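Local atomic coordinates of putative hemin ABC transport system, membrane protein (Burkholderia cenocepacia J2315, PDB entry 5B57), a protein that probably forms the membrane-spanning permease of an ABC transporter that imports heme across the bacterial cell membrane. Residues 48-56 and 322-330; 262-273 and 281-290. All blocks are in the same frame, centred on the assembly; numbering follows the deposited sequence.

Contact 1 of 2, residues 48-56 and 322-330; sequences SRRFAPFVL and ACGPDQRIV
Cys323 sits at the middle of the apolar part of this contact. Its SG reaches Ala52 CB at 4.0 Å and lies equally far from Val55 CG1, so both methyls touch the sulfur, at about a right angle to each other. The branch of Val55 that touches it is CG1, set anti to the backbone N (chi1 175°). Ile329 adds its CD1 methyl, 4.2 Å from Ala52 CB. Leu56 CD2 rests 4.1 Å from Ile329 O, on helix 327-352.

Arg50 makes the polar part. It bends at chi2 and chi3 and lays one face of its guanidinium over the chain at Cys323 and Gly324. Gly324 CA is 3.7 Å from Arg50 NH2. Cys323 O lies above the same guanidinium face, and no hydrogen bond forms. The charge of Arg50 is met by the chain of a different protein in the assembly, where NH1 has a salt bridge to an acidic side chain.

The 322-330 turn is shaped by a glycine and a side-chain cap. Gly324 leaves the helix with positive phi (85°), a turn that favours glycine. Asp326 then caps helix 327-352: its OD1 accepts a hydrogen bond of 2.7 Å from Arg328 N, from above the carboxylate plane. A charge pairing of its OD2 with the Arg328 guanidinium holds in one of two modelled conformers and is doubtful.

The arrangement is a tight connection between two helices (311-323 and 327-352), with a positive-phi glycine after the first and an aspartate N-cap on the second. The segment leading into helix 54-72 packs against this turn, within the helical bundle of a FecCD-family permease.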
loop_
_atom_site.group_PDB
_atom_site.type_symbol
_atom_site.label_atom_id
_atom_site.label_comp_id
_atom_site.label_asym_id
_atom_site.label_seq_id
_atom_site.Cartn_x
_atom_site.Cartn_y
_atom_site.Cartn_z
ATOM N N SER A 48 15.050 -10.786 27.857
ATOM C CA SER A 48 14.381 -12.072 28.064
ATOM C C SER A 48 13.979 -12.756 26.759
ATOM O O SER A 48 14.672 -12.657 25.739
ATOM C CB SER A 48 13.141 -11.883 28.960
ATOM O OG SER A 48 12.267 -13.010 28.945
ATOM N N ARG A 49 12.866 -13.479 26.802
ATOM C CA ARG A 49 12.310 -14.127 25.628
ATOM C C ARG A 49 10.802 -14.220 25.813
ATOM O O ARG A 49 10.242 -13.735 26.804
ATOM C CB ARG A 49 12.938 -15.513 25.396
ATOM C CG ARG A 49 13.977 -15.590 24.249
ATOM C CD ARG A 49 13.873 -16.935 23.525
ATOM N NE ARG A 49 15.162 -17.630 23.396
ATOM C CZ ARG A 49 15.715 -18.011 22.244
ATOM N NH1 ARG A 49 15.084 -17.771 21.097
ATOM N NH2 ARG A 49 16.894 -18.646 22.245
ATOM N N ARG A 50 10.150 -14.822 24.826
ATOM C CA ARG A 50 8.743 -15.183 24.883
ATOM C C ARG A 50 8.670 -16.706 24.927
ATOM O O ARG A 50 9.323 -17.377 24.116
ATOM C CB ARG A 50 8.003 -14.608 23.673
ATOM C CG ARG A 50 8.721 -14.836 22.339
ATOM C CD ARG A 50 8.953 -13.541 21.565
ATOM N NE ARG A 50 7.766 -12.703 21.469
ATOM C CZ ARG A 50 7.667 -11.672 20.638
ATOM N NH1 ARG A 50 8.687 -11.385 19.849
ATOM N NH2 ARG A 50 6.560 -10.934 20.588
ATOM N N PHE A 51 7.911 -17.248 25.896
ATOM C CA PHE A 51 8.042 -18.655 26.285
ATOM C C PHE A 51 7.313 -19.581 25.313
ATOM O O PHE A 51 6.560 -20.470 25.720
ATOM C CB PHE A 51 7.599 -18.865 27.753
ATOM C CG PHE A 51 6.086 -18.838 28.014
ATOM C CD1 PHE A 51 5.179 -18.257 27.132
ATOM C CD2 PHE A 51 5.586 -19.391 29.198
ATOM C CE1 PHE A 51 3.803 -18.253 27.423
ATOM C CE2 PHE A 51 4.226 -19.385 29.490
ATOM C CZ PHE A 51 3.333 -18.819 28.607
ATOM N N ALA A 52 7.574 -19.382 24.015
ATOM C CA ALA A 52 6.870 -20.101 22.953
ATOM C C ALA A 52 6.997 -21.610 23.072
ATOM O O ALA A 52 5.998 -22.261 23.411
ATOM C CB ALA A 52 7.366 -19.601 21.597
ATOM N N PRO A 53 8.220 -22.229 22.909
ATOM C CA PRO A 53 8.336 -23.637 22.445
ATOM C C PRO A 53 7.292 -24.655 22.902
ATOM O O PRO A 53 7.152 -25.721 22.294
ATOM C CB PRO A 53 9.717 -24.051 22.962
ATOM C CG PRO A 53 10.486 -22.797 22.987
ATOM C CD PRO A 53 9.517 -21.726 23.399
ATOM N N PHE A 54 6.549 -24.346 23.964
ATOM C CA PHE A 54 5.418 -25.187 24.327
ATOM C C PHE A 54 4.297 -25.056 23.308
ATOM O O PHE A 54 3.663 -26.060 22.971
ATOM C CB PHE A 54 4.940 -24.849 25.747
ATOM C CG PHE A 54 6.002 -25.054 26.803
ATOM C CD1 PHE A 54 6.231 -26.308 27.339
ATOM C CD2 PHE A 54 6.794 -23.997 27.230
ATOM C CE1 PHE A 54 7.220 -26.495 28.290
ATOM C CE2 PHE A 54 7.780 -24.182 28.176
ATOM C CZ PHE A 54 7.994 -25.429 28.705
ATOM N N VAL A 55 4.055 -23.840 22.791
ATOM C CA VAL A 55 3.108 -23.662 21.684
ATOM C C VAL A 55 3.495 -24.556 20.510
ATOM O O VAL A 55 2.668 -25.325 19.994
ATOM C CB VAL A 55 3.027 -22.183 21.276
ATOM C CG1 VAL A 55 2.136 -22.007 20.061
ATOM C CG2 VAL A 55 2.460 -21.377 22.418
ATOM N N LEU A 56 4.765 -24.490 20.088
ATOM C CA LEU A 56 5.249 -25.408 19.060
ATOM C C LEU A 56 4.955 -26.855 19.445
ATOM O O LEU A 56 4.385 -27.620 18.658
ATOM C CB LEU A 56 6.752 -25.203 18.802
ATOM C CG LEU A 56 7.163 -24.101 17.803
ATOM C CD1 LEU A 56 8.546 -24.271 17.202
ATOM C CD2 LEU A 56 6.182 -24.013 16.677
ATOM N N ALA A 322 0.729 -15.389 18.397
ATOM C CA ALA A 322 1.039 -16.142 19.606
ATOM C C ALA A 322 2.503 -16.061 19.991
ATOM O O ALA A 322 2.824 -16.232 21.165
ATOM C CB ALA A 322 0.641 -17.614 19.450
ATOM N N CYS A 323 3.407 -15.816 19.053
ATOM C CA CYS A 323 4.820 -15.916 19.389
ATOM C C CYS A 323 5.667 -14.799 18.786
ATOM O O CYS A 323 6.903 -14.831 18.936
ATOM C CB CYS A 323 5.366 -17.281 18.953
ATOM S SG CYS A 323 4.244 -18.689 19.250
ATOM N N GLY A 324 5.061 -13.816 18.125
ATOM C CA GLY A 324 5.819 -12.754 17.505
ATOM C C GLY A 324 6.297 -13.117 16.115
ATOM O O GLY A 324 6.050 -14.219 15.614
ATOM N N PRO A 325 6.973 -12.188 15.440
ATOM C CA PRO A 325 7.372 -12.446 14.052
ATOM C C PRO A 325 8.649 -13.245 13.891
ATOM O O PRO A 325 9.004 -13.536 12.748
ATOM C CB PRO A 325 7.548 -11.031 13.473
ATOM C CG PRO A 325 7.875 -10.172 14.637
ATOM C CD PRO A 325 7.173 -10.781 15.830
ATOM N N ASP A 326 9.360 -13.591 14.967
ATOM C CA ASP A 326 10.651 -14.270 14.838
ATOM C C ASP A 326 10.574 -15.433 13.851
ATOM O O ASP A 326 9.886 -16.427 14.113
ATOM C CB ASP A 326 11.136 -14.772 16.204
ATOM C CG ASP A 326 12.550 -15.414 16.146
ATOM O OD1 ASP A 326 13.027 -15.825 15.057
ATOM O OD2 ASP A 326 13.200 -15.513 17.214
ATOM N N GLN A 327 11.285 -15.328 12.718
ATOM C CA GLN A 327 11.206 -16.365 11.693
ATOM C C GLN A 327 11.566 -17.744 12.242
ATOM O O GLN A 327 11.079 -18.760 11.746
ATOM C CB GLN A 327 12.118 -15.999 10.522
ATOM C CG GLN A 327 11.900 -16.772 9.218
ATOM C CD GLN A 327 10.481 -16.647 8.620
ATOM O OE1 GLN A 327 9.666 -15.817 9.048
ATOM N NE2 GLN A 327 10.193 -17.481 7.620
ATOM N N ARG A 328 12.398 -17.802 13.287
ATOM C CA ARG A 328 12.840 -19.082 13.831
ATOM C C ARG A 328 11.705 -19.848 14.498
ATOM O O ARG A 328 11.707 -21.069 14.528
ATOM C CB ARG A 328 14.013 -18.845 14.798
ATOM C CG ARG A 328 15.414 -19.164 14.237
ATOM C CD ARG A 328 16.487 -18.113 14.634
ATOM N NE ARG A 328 16.799 -18.046 16.072
ATOM C CZ ARG A 328 16.631 -16.966 16.842
ATOM N NH1 ARG A 328 16.147 -15.832 16.332
ATOM N NH2 ARG A 328 16.955 -17.017 18.129
ATOM N N ILE A 329 10.709 -19.124 15.047
ATOM C CA ILE A 329 9.493 -19.749 15.570
ATOM C C ILE A 329 8.429 -19.907 14.484
ATOM O O ILE A 329 7.770 -20.945 14.386
ATOM C CB ILE A 329 8.930 -18.920 16.741
ATOM C CG1 ILE A 329 9.921 -18.874 17.880
ATOM C CG2 ILE A 329 7.587 -19.474 17.206
ATOM C CD1 ILE A 329 9.747 -17.653 18.801
ATOM N N VAL A 330 8.212 -18.868 13.674
ATOM C CA VAL A 330 6.987 -18.791 12.883
ATOM C C VAL A 330 6.991 -19.825 11.766
ATOM O O VAL A 330 5.944 -20.387 11.430
ATOM C CB VAL A 330 6.792 -17.373 12.328
ATOM C CG1 VAL A 330 5.727 -17.383 11.206
ATOM C CG2 VAL A 330 6.446 -16.419 13.441
#

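Contact 2 of 2, residues 262-273 and 281-290; sequences ERDALNALQLGE and VPVQRLKRRV
Glu273 OE1 takes a hydrogen bond of 2.6 Å from Lys287 NZ, which is also a salt bridge. The ammonium comes in on the syn side of the carboxylate, 23° out of its plane. Both chains are extended beyond CG and cross at about a right angle. In this part of a FecCD-family permease, short helix 263-269, with Glu273 at the start of helix 273-278, packs on the first turns of the long helix 283-305. The axes of helices 263-269 and 283-290 are 10.9 Å apart and their directions differ by 119°.

Val283 packs beside the salt bridge, its CG2 3.5 Å from Glu273 CD. Gln284 NE2 lies 3.6 Å from Glu273 OE2 without a hydrogen bond between them, while Gln284 OE1 is hydrogen-bonded to Leu194 N.

Leu286 is the central apolar residue. Its CG is anti to the backbone N (chi1 170°), and its two methyls part to different neighbours. CD2 meets Leu269 CD2 at 3.5 Å and also touches Ala265 CB. CD1 faces Leu266 CD2 and the carboxylate of Glu262. Val281 packs on helix 263-269, CG1 on Ala265 CB and CG2 3.7 Å from Ala268 CB. Val290 CG2 extends the packing to Leu266 CD2.

A second salt bridge lies at the other end. Glu262 OE2 sits over one face of the Arg289 guanidinium, 3.2 Å from Arg289 NE, so no N-H points at it.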
loop_
_atom_site.group_PDB
_atom_site.type_symbol
_atom_site.label_atom_id
_atom_site.label_comp_id
_atom_site.label_asym_id
_atom_site.label_seq_id
_atom_site.Cartn_x
_atom_site.Cartn_y
_atom_site.Cartn_z
ATOM N N GLU A 262 17.218 -19.684 5.792
ATOM C CA GLU A 262 17.086 -18.241 5.604
ATOM C C GLU A 262 16.313 -17.587 6.748
ATOM O O GLU A 262 15.835 -16.450 6.609
ATOM C CB GLU A 262 16.393 -17.925 4.272
ATOM C CG GLU A 262 17.102 -18.458 3.023
ATOM C CD GLU A 262 18.415 -17.741 2.734
ATOM O OE1 GLU A 262 18.543 -16.566 3.138
ATOM O OE2 GLU A 262 19.319 -18.350 2.111
ATOM N N ARG A 263 16.180 -18.271 7.882
ATOM C CA ARG A 263 15.351 -17.746 8.960
ATOM C C ARG A 263 15.971 -16.518 9.615
ATOM O O ARG A 263 15.242 -15.661 10.116
ATOM C CB ARG A 263 15.085 -18.835 10.002
ATOM C CG ARG A 263 16.338 -19.447 10.601
ATOM C CD ARG A 263 16.037 -20.805 11.212
ATOM N NE ARG A 263 17.206 -21.410 11.849
ATOM C CZ ARG A 263 17.131 -22.480 12.622
ATOM N NH1 ARG A 263 15.944 -23.035 12.838
ATOM N NH2 ARG A 263 18.225 -22.991 13.178
ATOM N N ASP A 264 17.298 -16.406 9.631
ATOM C CA ASP A 264 17.912 -15.246 10.260
ATOM C C ASP A 264 17.905 -14.052 9.316
ATOM O O ASP A 264 17.501 -12.945 9.703
ATOM C CB ASP A 264 19.334 -15.579 10.702
ATOM C CG ASP A 264 19.375 -16.592 11.836
ATOM O OD1 ASP A 264 18.538 -16.503 12.762
ATOM O OD2 ASP A 264 20.255 -17.477 11.792
ATOM N N ALA A 265 18.329 -14.270 8.064
ATOM C CA ALA A 265 18.287 -13.209 7.065
ATOM C C ALA A 265 16.885 -12.617 6.940
ATOM O O ALA A 265 16.725 -11.392 6.839
ATOM C CB ALA A 265 18.772 -13.746 5.725
ATOM N N LEU A 266 15.854 -13.469 6.976
ATOM C CA LEU A 266 14.482 -12.976 6.904
ATOM C C LEU A 266 14.125 -12.148 8.124
ATOM O O LEU A 266 13.376 -11.168 8.012
ATOM C CB LEU A 266 13.496 -14.133 6.751
ATOM C CG LEU A 266 13.398 -14.776 5.366
ATOM C CD1 LEU A 266 12.626 -16.089 5.463
ATOM C CD2 LEU A 266 12.759 -13.812 4.387
ATOM N N ASN A 267 14.640 -12.519 9.299
ATOM C CA ASN A 267 14.341 -11.721 10.480
ATOM C C ASN A 267 14.957 -10.350 10.349
ATOM O O ASN A 267 14.321 -9.352 10.692
ATOM C CB ASN A 267 14.825 -12.405 11.750
ATOM C CG ASN A 267 13.789 -13.341 12.327
ATOM O OD1 ASN A 267 12.604 -13.251 11.997
ATOM N ND2 ASN A 267 14.228 -14.254 13.193
ATOM N N ALA A 268 16.184 -10.283 9.814
ATOM C CA ALA A 268 16.862 -9.001 9.639
ATOM C C ALA A 268 16.177 -8.149 8.580
ATOM O O ALA A 268 16.110 -6.925 8.728
ATOM C CB ALA A 268 18.336 -9.218 9.293
ATOM N N LEU A 269 15.651 -8.786 7.529
ATOM C CA LEU A 269 14.917 -8.095 6.472
ATOM C C LEU A 269 13.592 -7.497 6.942
ATOM O O LEU A 269 13.098 -6.542 6.329
ATOM C CB LEU A 269 14.677 -9.065 5.330
ATOM C CG LEU A 269 13.920 -8.521 4.142
ATOM C CD1 LEU A 269 14.716 -7.378 3.547
ATOM C CD2 LEU A 269 13.732 -9.657 3.150
ATOM N N GLN A 270 13.020 -8.009 8.036
ATOM C CA GLN A 270 11.815 -7.428 8.618
ATOM C C GLN A 270 12.042 -6.037 9.172
ATOM O O GLN A 270 11.078 -5.380 9.595
ATOM C CB GLN A 270 11.300 -8.344 9.718
ATOM C CG GLN A 270 10.840 -9.646 9.169
ATOM C CD GLN A 270 10.066 -9.378 7.929
ATOM O OE1 GLN A 270 9.025 -8.716 7.978
ATOM N NE2 GLN A 270 10.610 -9.793 6.788
ATOM N N LEU A 271 13.277 -5.577 9.177
ATOM C CA LEU A 271 13.689 -4.340 9.800
ATOM C C LEU A 271 13.691 -3.187 8.820
ATOM O O LEU A 271 13.775 -2.025 9.230
ATOM C CB LEU A 271 15.082 -4.571 10.390
ATOM C CG LEU A 271 15.553 -3.941 11.666
ATOM C CD1 LEU A 271 16.213 -5.027 12.402
ATOM C CD2 LEU A 271 16.591 -2.966 11.282
ATOM N N GLY A 272 13.557 -3.518 7.546
ATOM C CA GLY A 272 13.768 -2.647 6.409
ATOM C C GLY A 272 14.720 -3.312 5.444
ATOM O O GLY A 272 15.705 -3.937 5.873
ATOM N N GLU A 273 14.456 -3.208 4.149
ATOM C CA GLU A 273 15.384 -3.773 3.177
ATOM C C GLU A 273 16.771 -3.109 3.284
ATOM O O GLU A 273 17.799 -3.801 3.370
ATOM C CB GLU A 273 14.807 -3.674 1.771
ATOM C CG GLU A 273 15.823 -3.974 0.670
ATOM C CD GLU A 273 15.183 -4.253 -0.678
ATOM O OE1 GLU A 273 14.018 -4.733 -0.709
ATOM O OE2 GLU A 273 15.861 -3.990 -1.700
ATOM N N VAL A 281 23.012 -8.672 5.097
ATOM C CA VAL A 281 22.086 -9.580 4.428
ATOM C C VAL A 281 22.153 -9.281 2.938
ATOM O O VAL A 281 21.963 -8.123 2.543
ATOM C CB VAL A 281 20.648 -9.410 4.952
ATOM C CG1 VAL A 281 19.666 -10.277 4.172
ATOM C CG2 VAL A 281 20.566 -9.741 6.417
ATOM N N PRO A 282 22.425 -10.234 2.116
ATOM C CA PRO A 282 22.428 -10.019 0.649
ATOM C C PRO A 282 21.024 -10.035 0.066
ATOM O O PRO A 282 20.623 -10.963 -0.622
ATOM C CB PRO A 282 23.252 -11.199 0.141
ATOM C CG PRO A 282 22.971 -12.260 1.133
ATOM C CD PRO A 282 22.902 -11.577 2.467
ATOM N N VAL A 283 20.269 -8.961 0.333
ATOM C CA VAL A 283 18.814 -8.998 0.152
ATOM C C VAL A 283 18.393 -9.360 -1.276
ATOM O O VAL A 283 17.290 -9.887 -1.467
ATOM C CB VAL A 283 18.179 -7.677 0.626
ATOM C CG1 VAL A 283 19.209 -6.814 1.313
ATOM C CG2 VAL A 283 17.499 -6.934 -0.511
ATOM N N GLN A 284 19.250 -9.141 -2.279
ATOM C CA GLN A 284 18.877 -9.575 -3.619
ATOM C C GLN A 284 18.974 -11.095 -3.758
ATOM O O GLN A 284 18.048 -11.736 -4.268
ATOM C CB GLN A 284 19.725 -8.847 -4.655
ATOM C CG GLN A 284 19.460 -7.356 -4.624
ATOM C CD GLN A 284 17.995 -7.071 -4.902
ATOM O OE1 GLN A 284 17.376 -7.756 -5.721
ATOM N NE2 GLN A 284 17.420 -6.095 -4.195
ATOM N N ARG A 285 20.075 -11.698 -3.293
ATOM C CA ARG A 285 20.140 -13.154 -3.266
ATOM C C ARG A 285 19.052 -13.725 -2.380
ATOM O O ARG A 285 18.545 -14.821 -2.649
ATOM C CB ARG A 285 21.503 -13.648 -2.767
ATOM C CG ARG A 285 22.724 -13.171 -3.546
ATOM C CD ARG A 285 22.949 -13.990 -4.800
ATOM N NE ARG A 285 23.243 -15.398 -4.515
ATOM C CZ ARG A 285 23.146 -16.377 -5.415
ATOM N NH1 ARG A 285 22.753 -16.109 -6.657
ATOM N NH2 ARG A 285 23.432 -17.623 -5.070
ATOM N N LEU A 286 18.680 -13.006 -1.316
ATOM C CA LEU A 286 17.649 -13.516 -0.409
ATOM C C LEU A 286 16.294 -13.574 -1.100
ATOM O O LEU A 286 15.573 -14.573 -0.979
ATOM C CB LEU A 286 17.572 -12.658 0.848
ATOM C CG LEU A 286 16.392 -12.900 1.790
ATOM C CD1 LEU A 286 16.416 -14.332 2.258
ATOM C CD2 LEU A 286 16.416 -11.942 2.998
ATOM N N LYS A 287 15.929 -12.511 -1.828
ATOM C CA LYS A 287 14.669 -12.534 -2.559
ATOM C C LYS A 287 14.610 -13.732 -3.508
ATOM O O LYS A 287 13.617 -14.461 -3.530
ATOM C CB LYS A 287 14.474 -11.210 -3.295
ATOM C CG LYS A 287 14.341 -10.023 -2.345
ATOM C CD LYS A 287 14.021 -8.678 -3.043
ATOM C CE LYS A 287 13.546 -7.612 -2.018
ATOM N NZ LYS A 287 13.026 -6.295 -2.551
ATOM N N ARG A 288 15.683 -13.996 -4.251
ATOM C CA ARG A 288 15.610 -15.068 -5.237
ATOM C C ARG A 288 15.576 -16.440 -4.579
ATOM O O ARG A 288 14.919 -17.341 -5.088
ATOM C CB ARG A 288 16.773 -14.950 -6.231
ATOM C CG ARG A 288 16.980 -16.160 -7.139
ATOM C CD ARG A 288 18.125 -15.962 -8.170
ATOM N NE ARG A 288 17.869 -16.737 -9.397
ATOM C CZ ARG A 288 18.614 -16.703 -10.509
ATOM N NH1 ARG A 288 18.269 -17.444 -11.560
ATOM N NH2 ARG A 288 19.703 -15.937 -10.579
ATOM N N ARG A 289 16.230 -16.620 -3.436
ATOM C CA ARG A 289 16.291 -17.953 -2.842
ATOM C C ARG A 289 14.956 -18.353 -2.240
ATOM O O ARG A 289 14.545 -19.508 -2.352
ATOM C CB ARG A 289 17.416 -18.018 -1.805
ATOM C CG ARG A 289 18.755 -18.330 -2.475
ATOM C CD ARG A 289 19.911 -18.561 -1.515
ATOM N NE ARG A 289 20.254 -17.347 -0.771
ATOM C CZ ARG A 289 21.473 -17.051 -0.316
ATOM N NH1 ARG A 289 21.666 -15.918 0.353
ATOM N NH2 ARG A 289 22.497 -17.874 -0.538
ATOM N N VAL A 290 14.247 -17.403 -1.633
ATOM C CA VAL A 290 12.906 -17.670 -1.114
ATOM C C VAL A 290 11.937 -17.999 -2.249
ATOM O O VAL A 290 11.214 -19.005 -2.202
ATOM C CB VAL A 290 12.429 -16.472 -0.284
ATOM C CG1 VAL A 290 11.029 -16.695 0.219
ATOM C CG2 VAL A 290 13.398 -16.252 0.852
#

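Overall arrangement
Contact 1 and contact 2 lie about 19 Å apart between centres, and they touch directly. The link is Asn267, on helix 263-269 of contact 2. Its OD1 is 2.6 Å from Gln327 N and its ND2 is 2.7 Å from Asp326 OD1, both probable hydrogen bonds. Asn267 therefore reaches the start of helix 327-352, where Asp326 is the N-cap residue. The Gln327 side chain also packs on Arg263 of helix 263-269. Helix 283-305 of contact 2 is followed in the chain by helix 311-323 of contact 1. Both contacts meet the chain of a different protein in the assembly. A bound decyl maltoside lies about 13 Å from the Leu56 side chain.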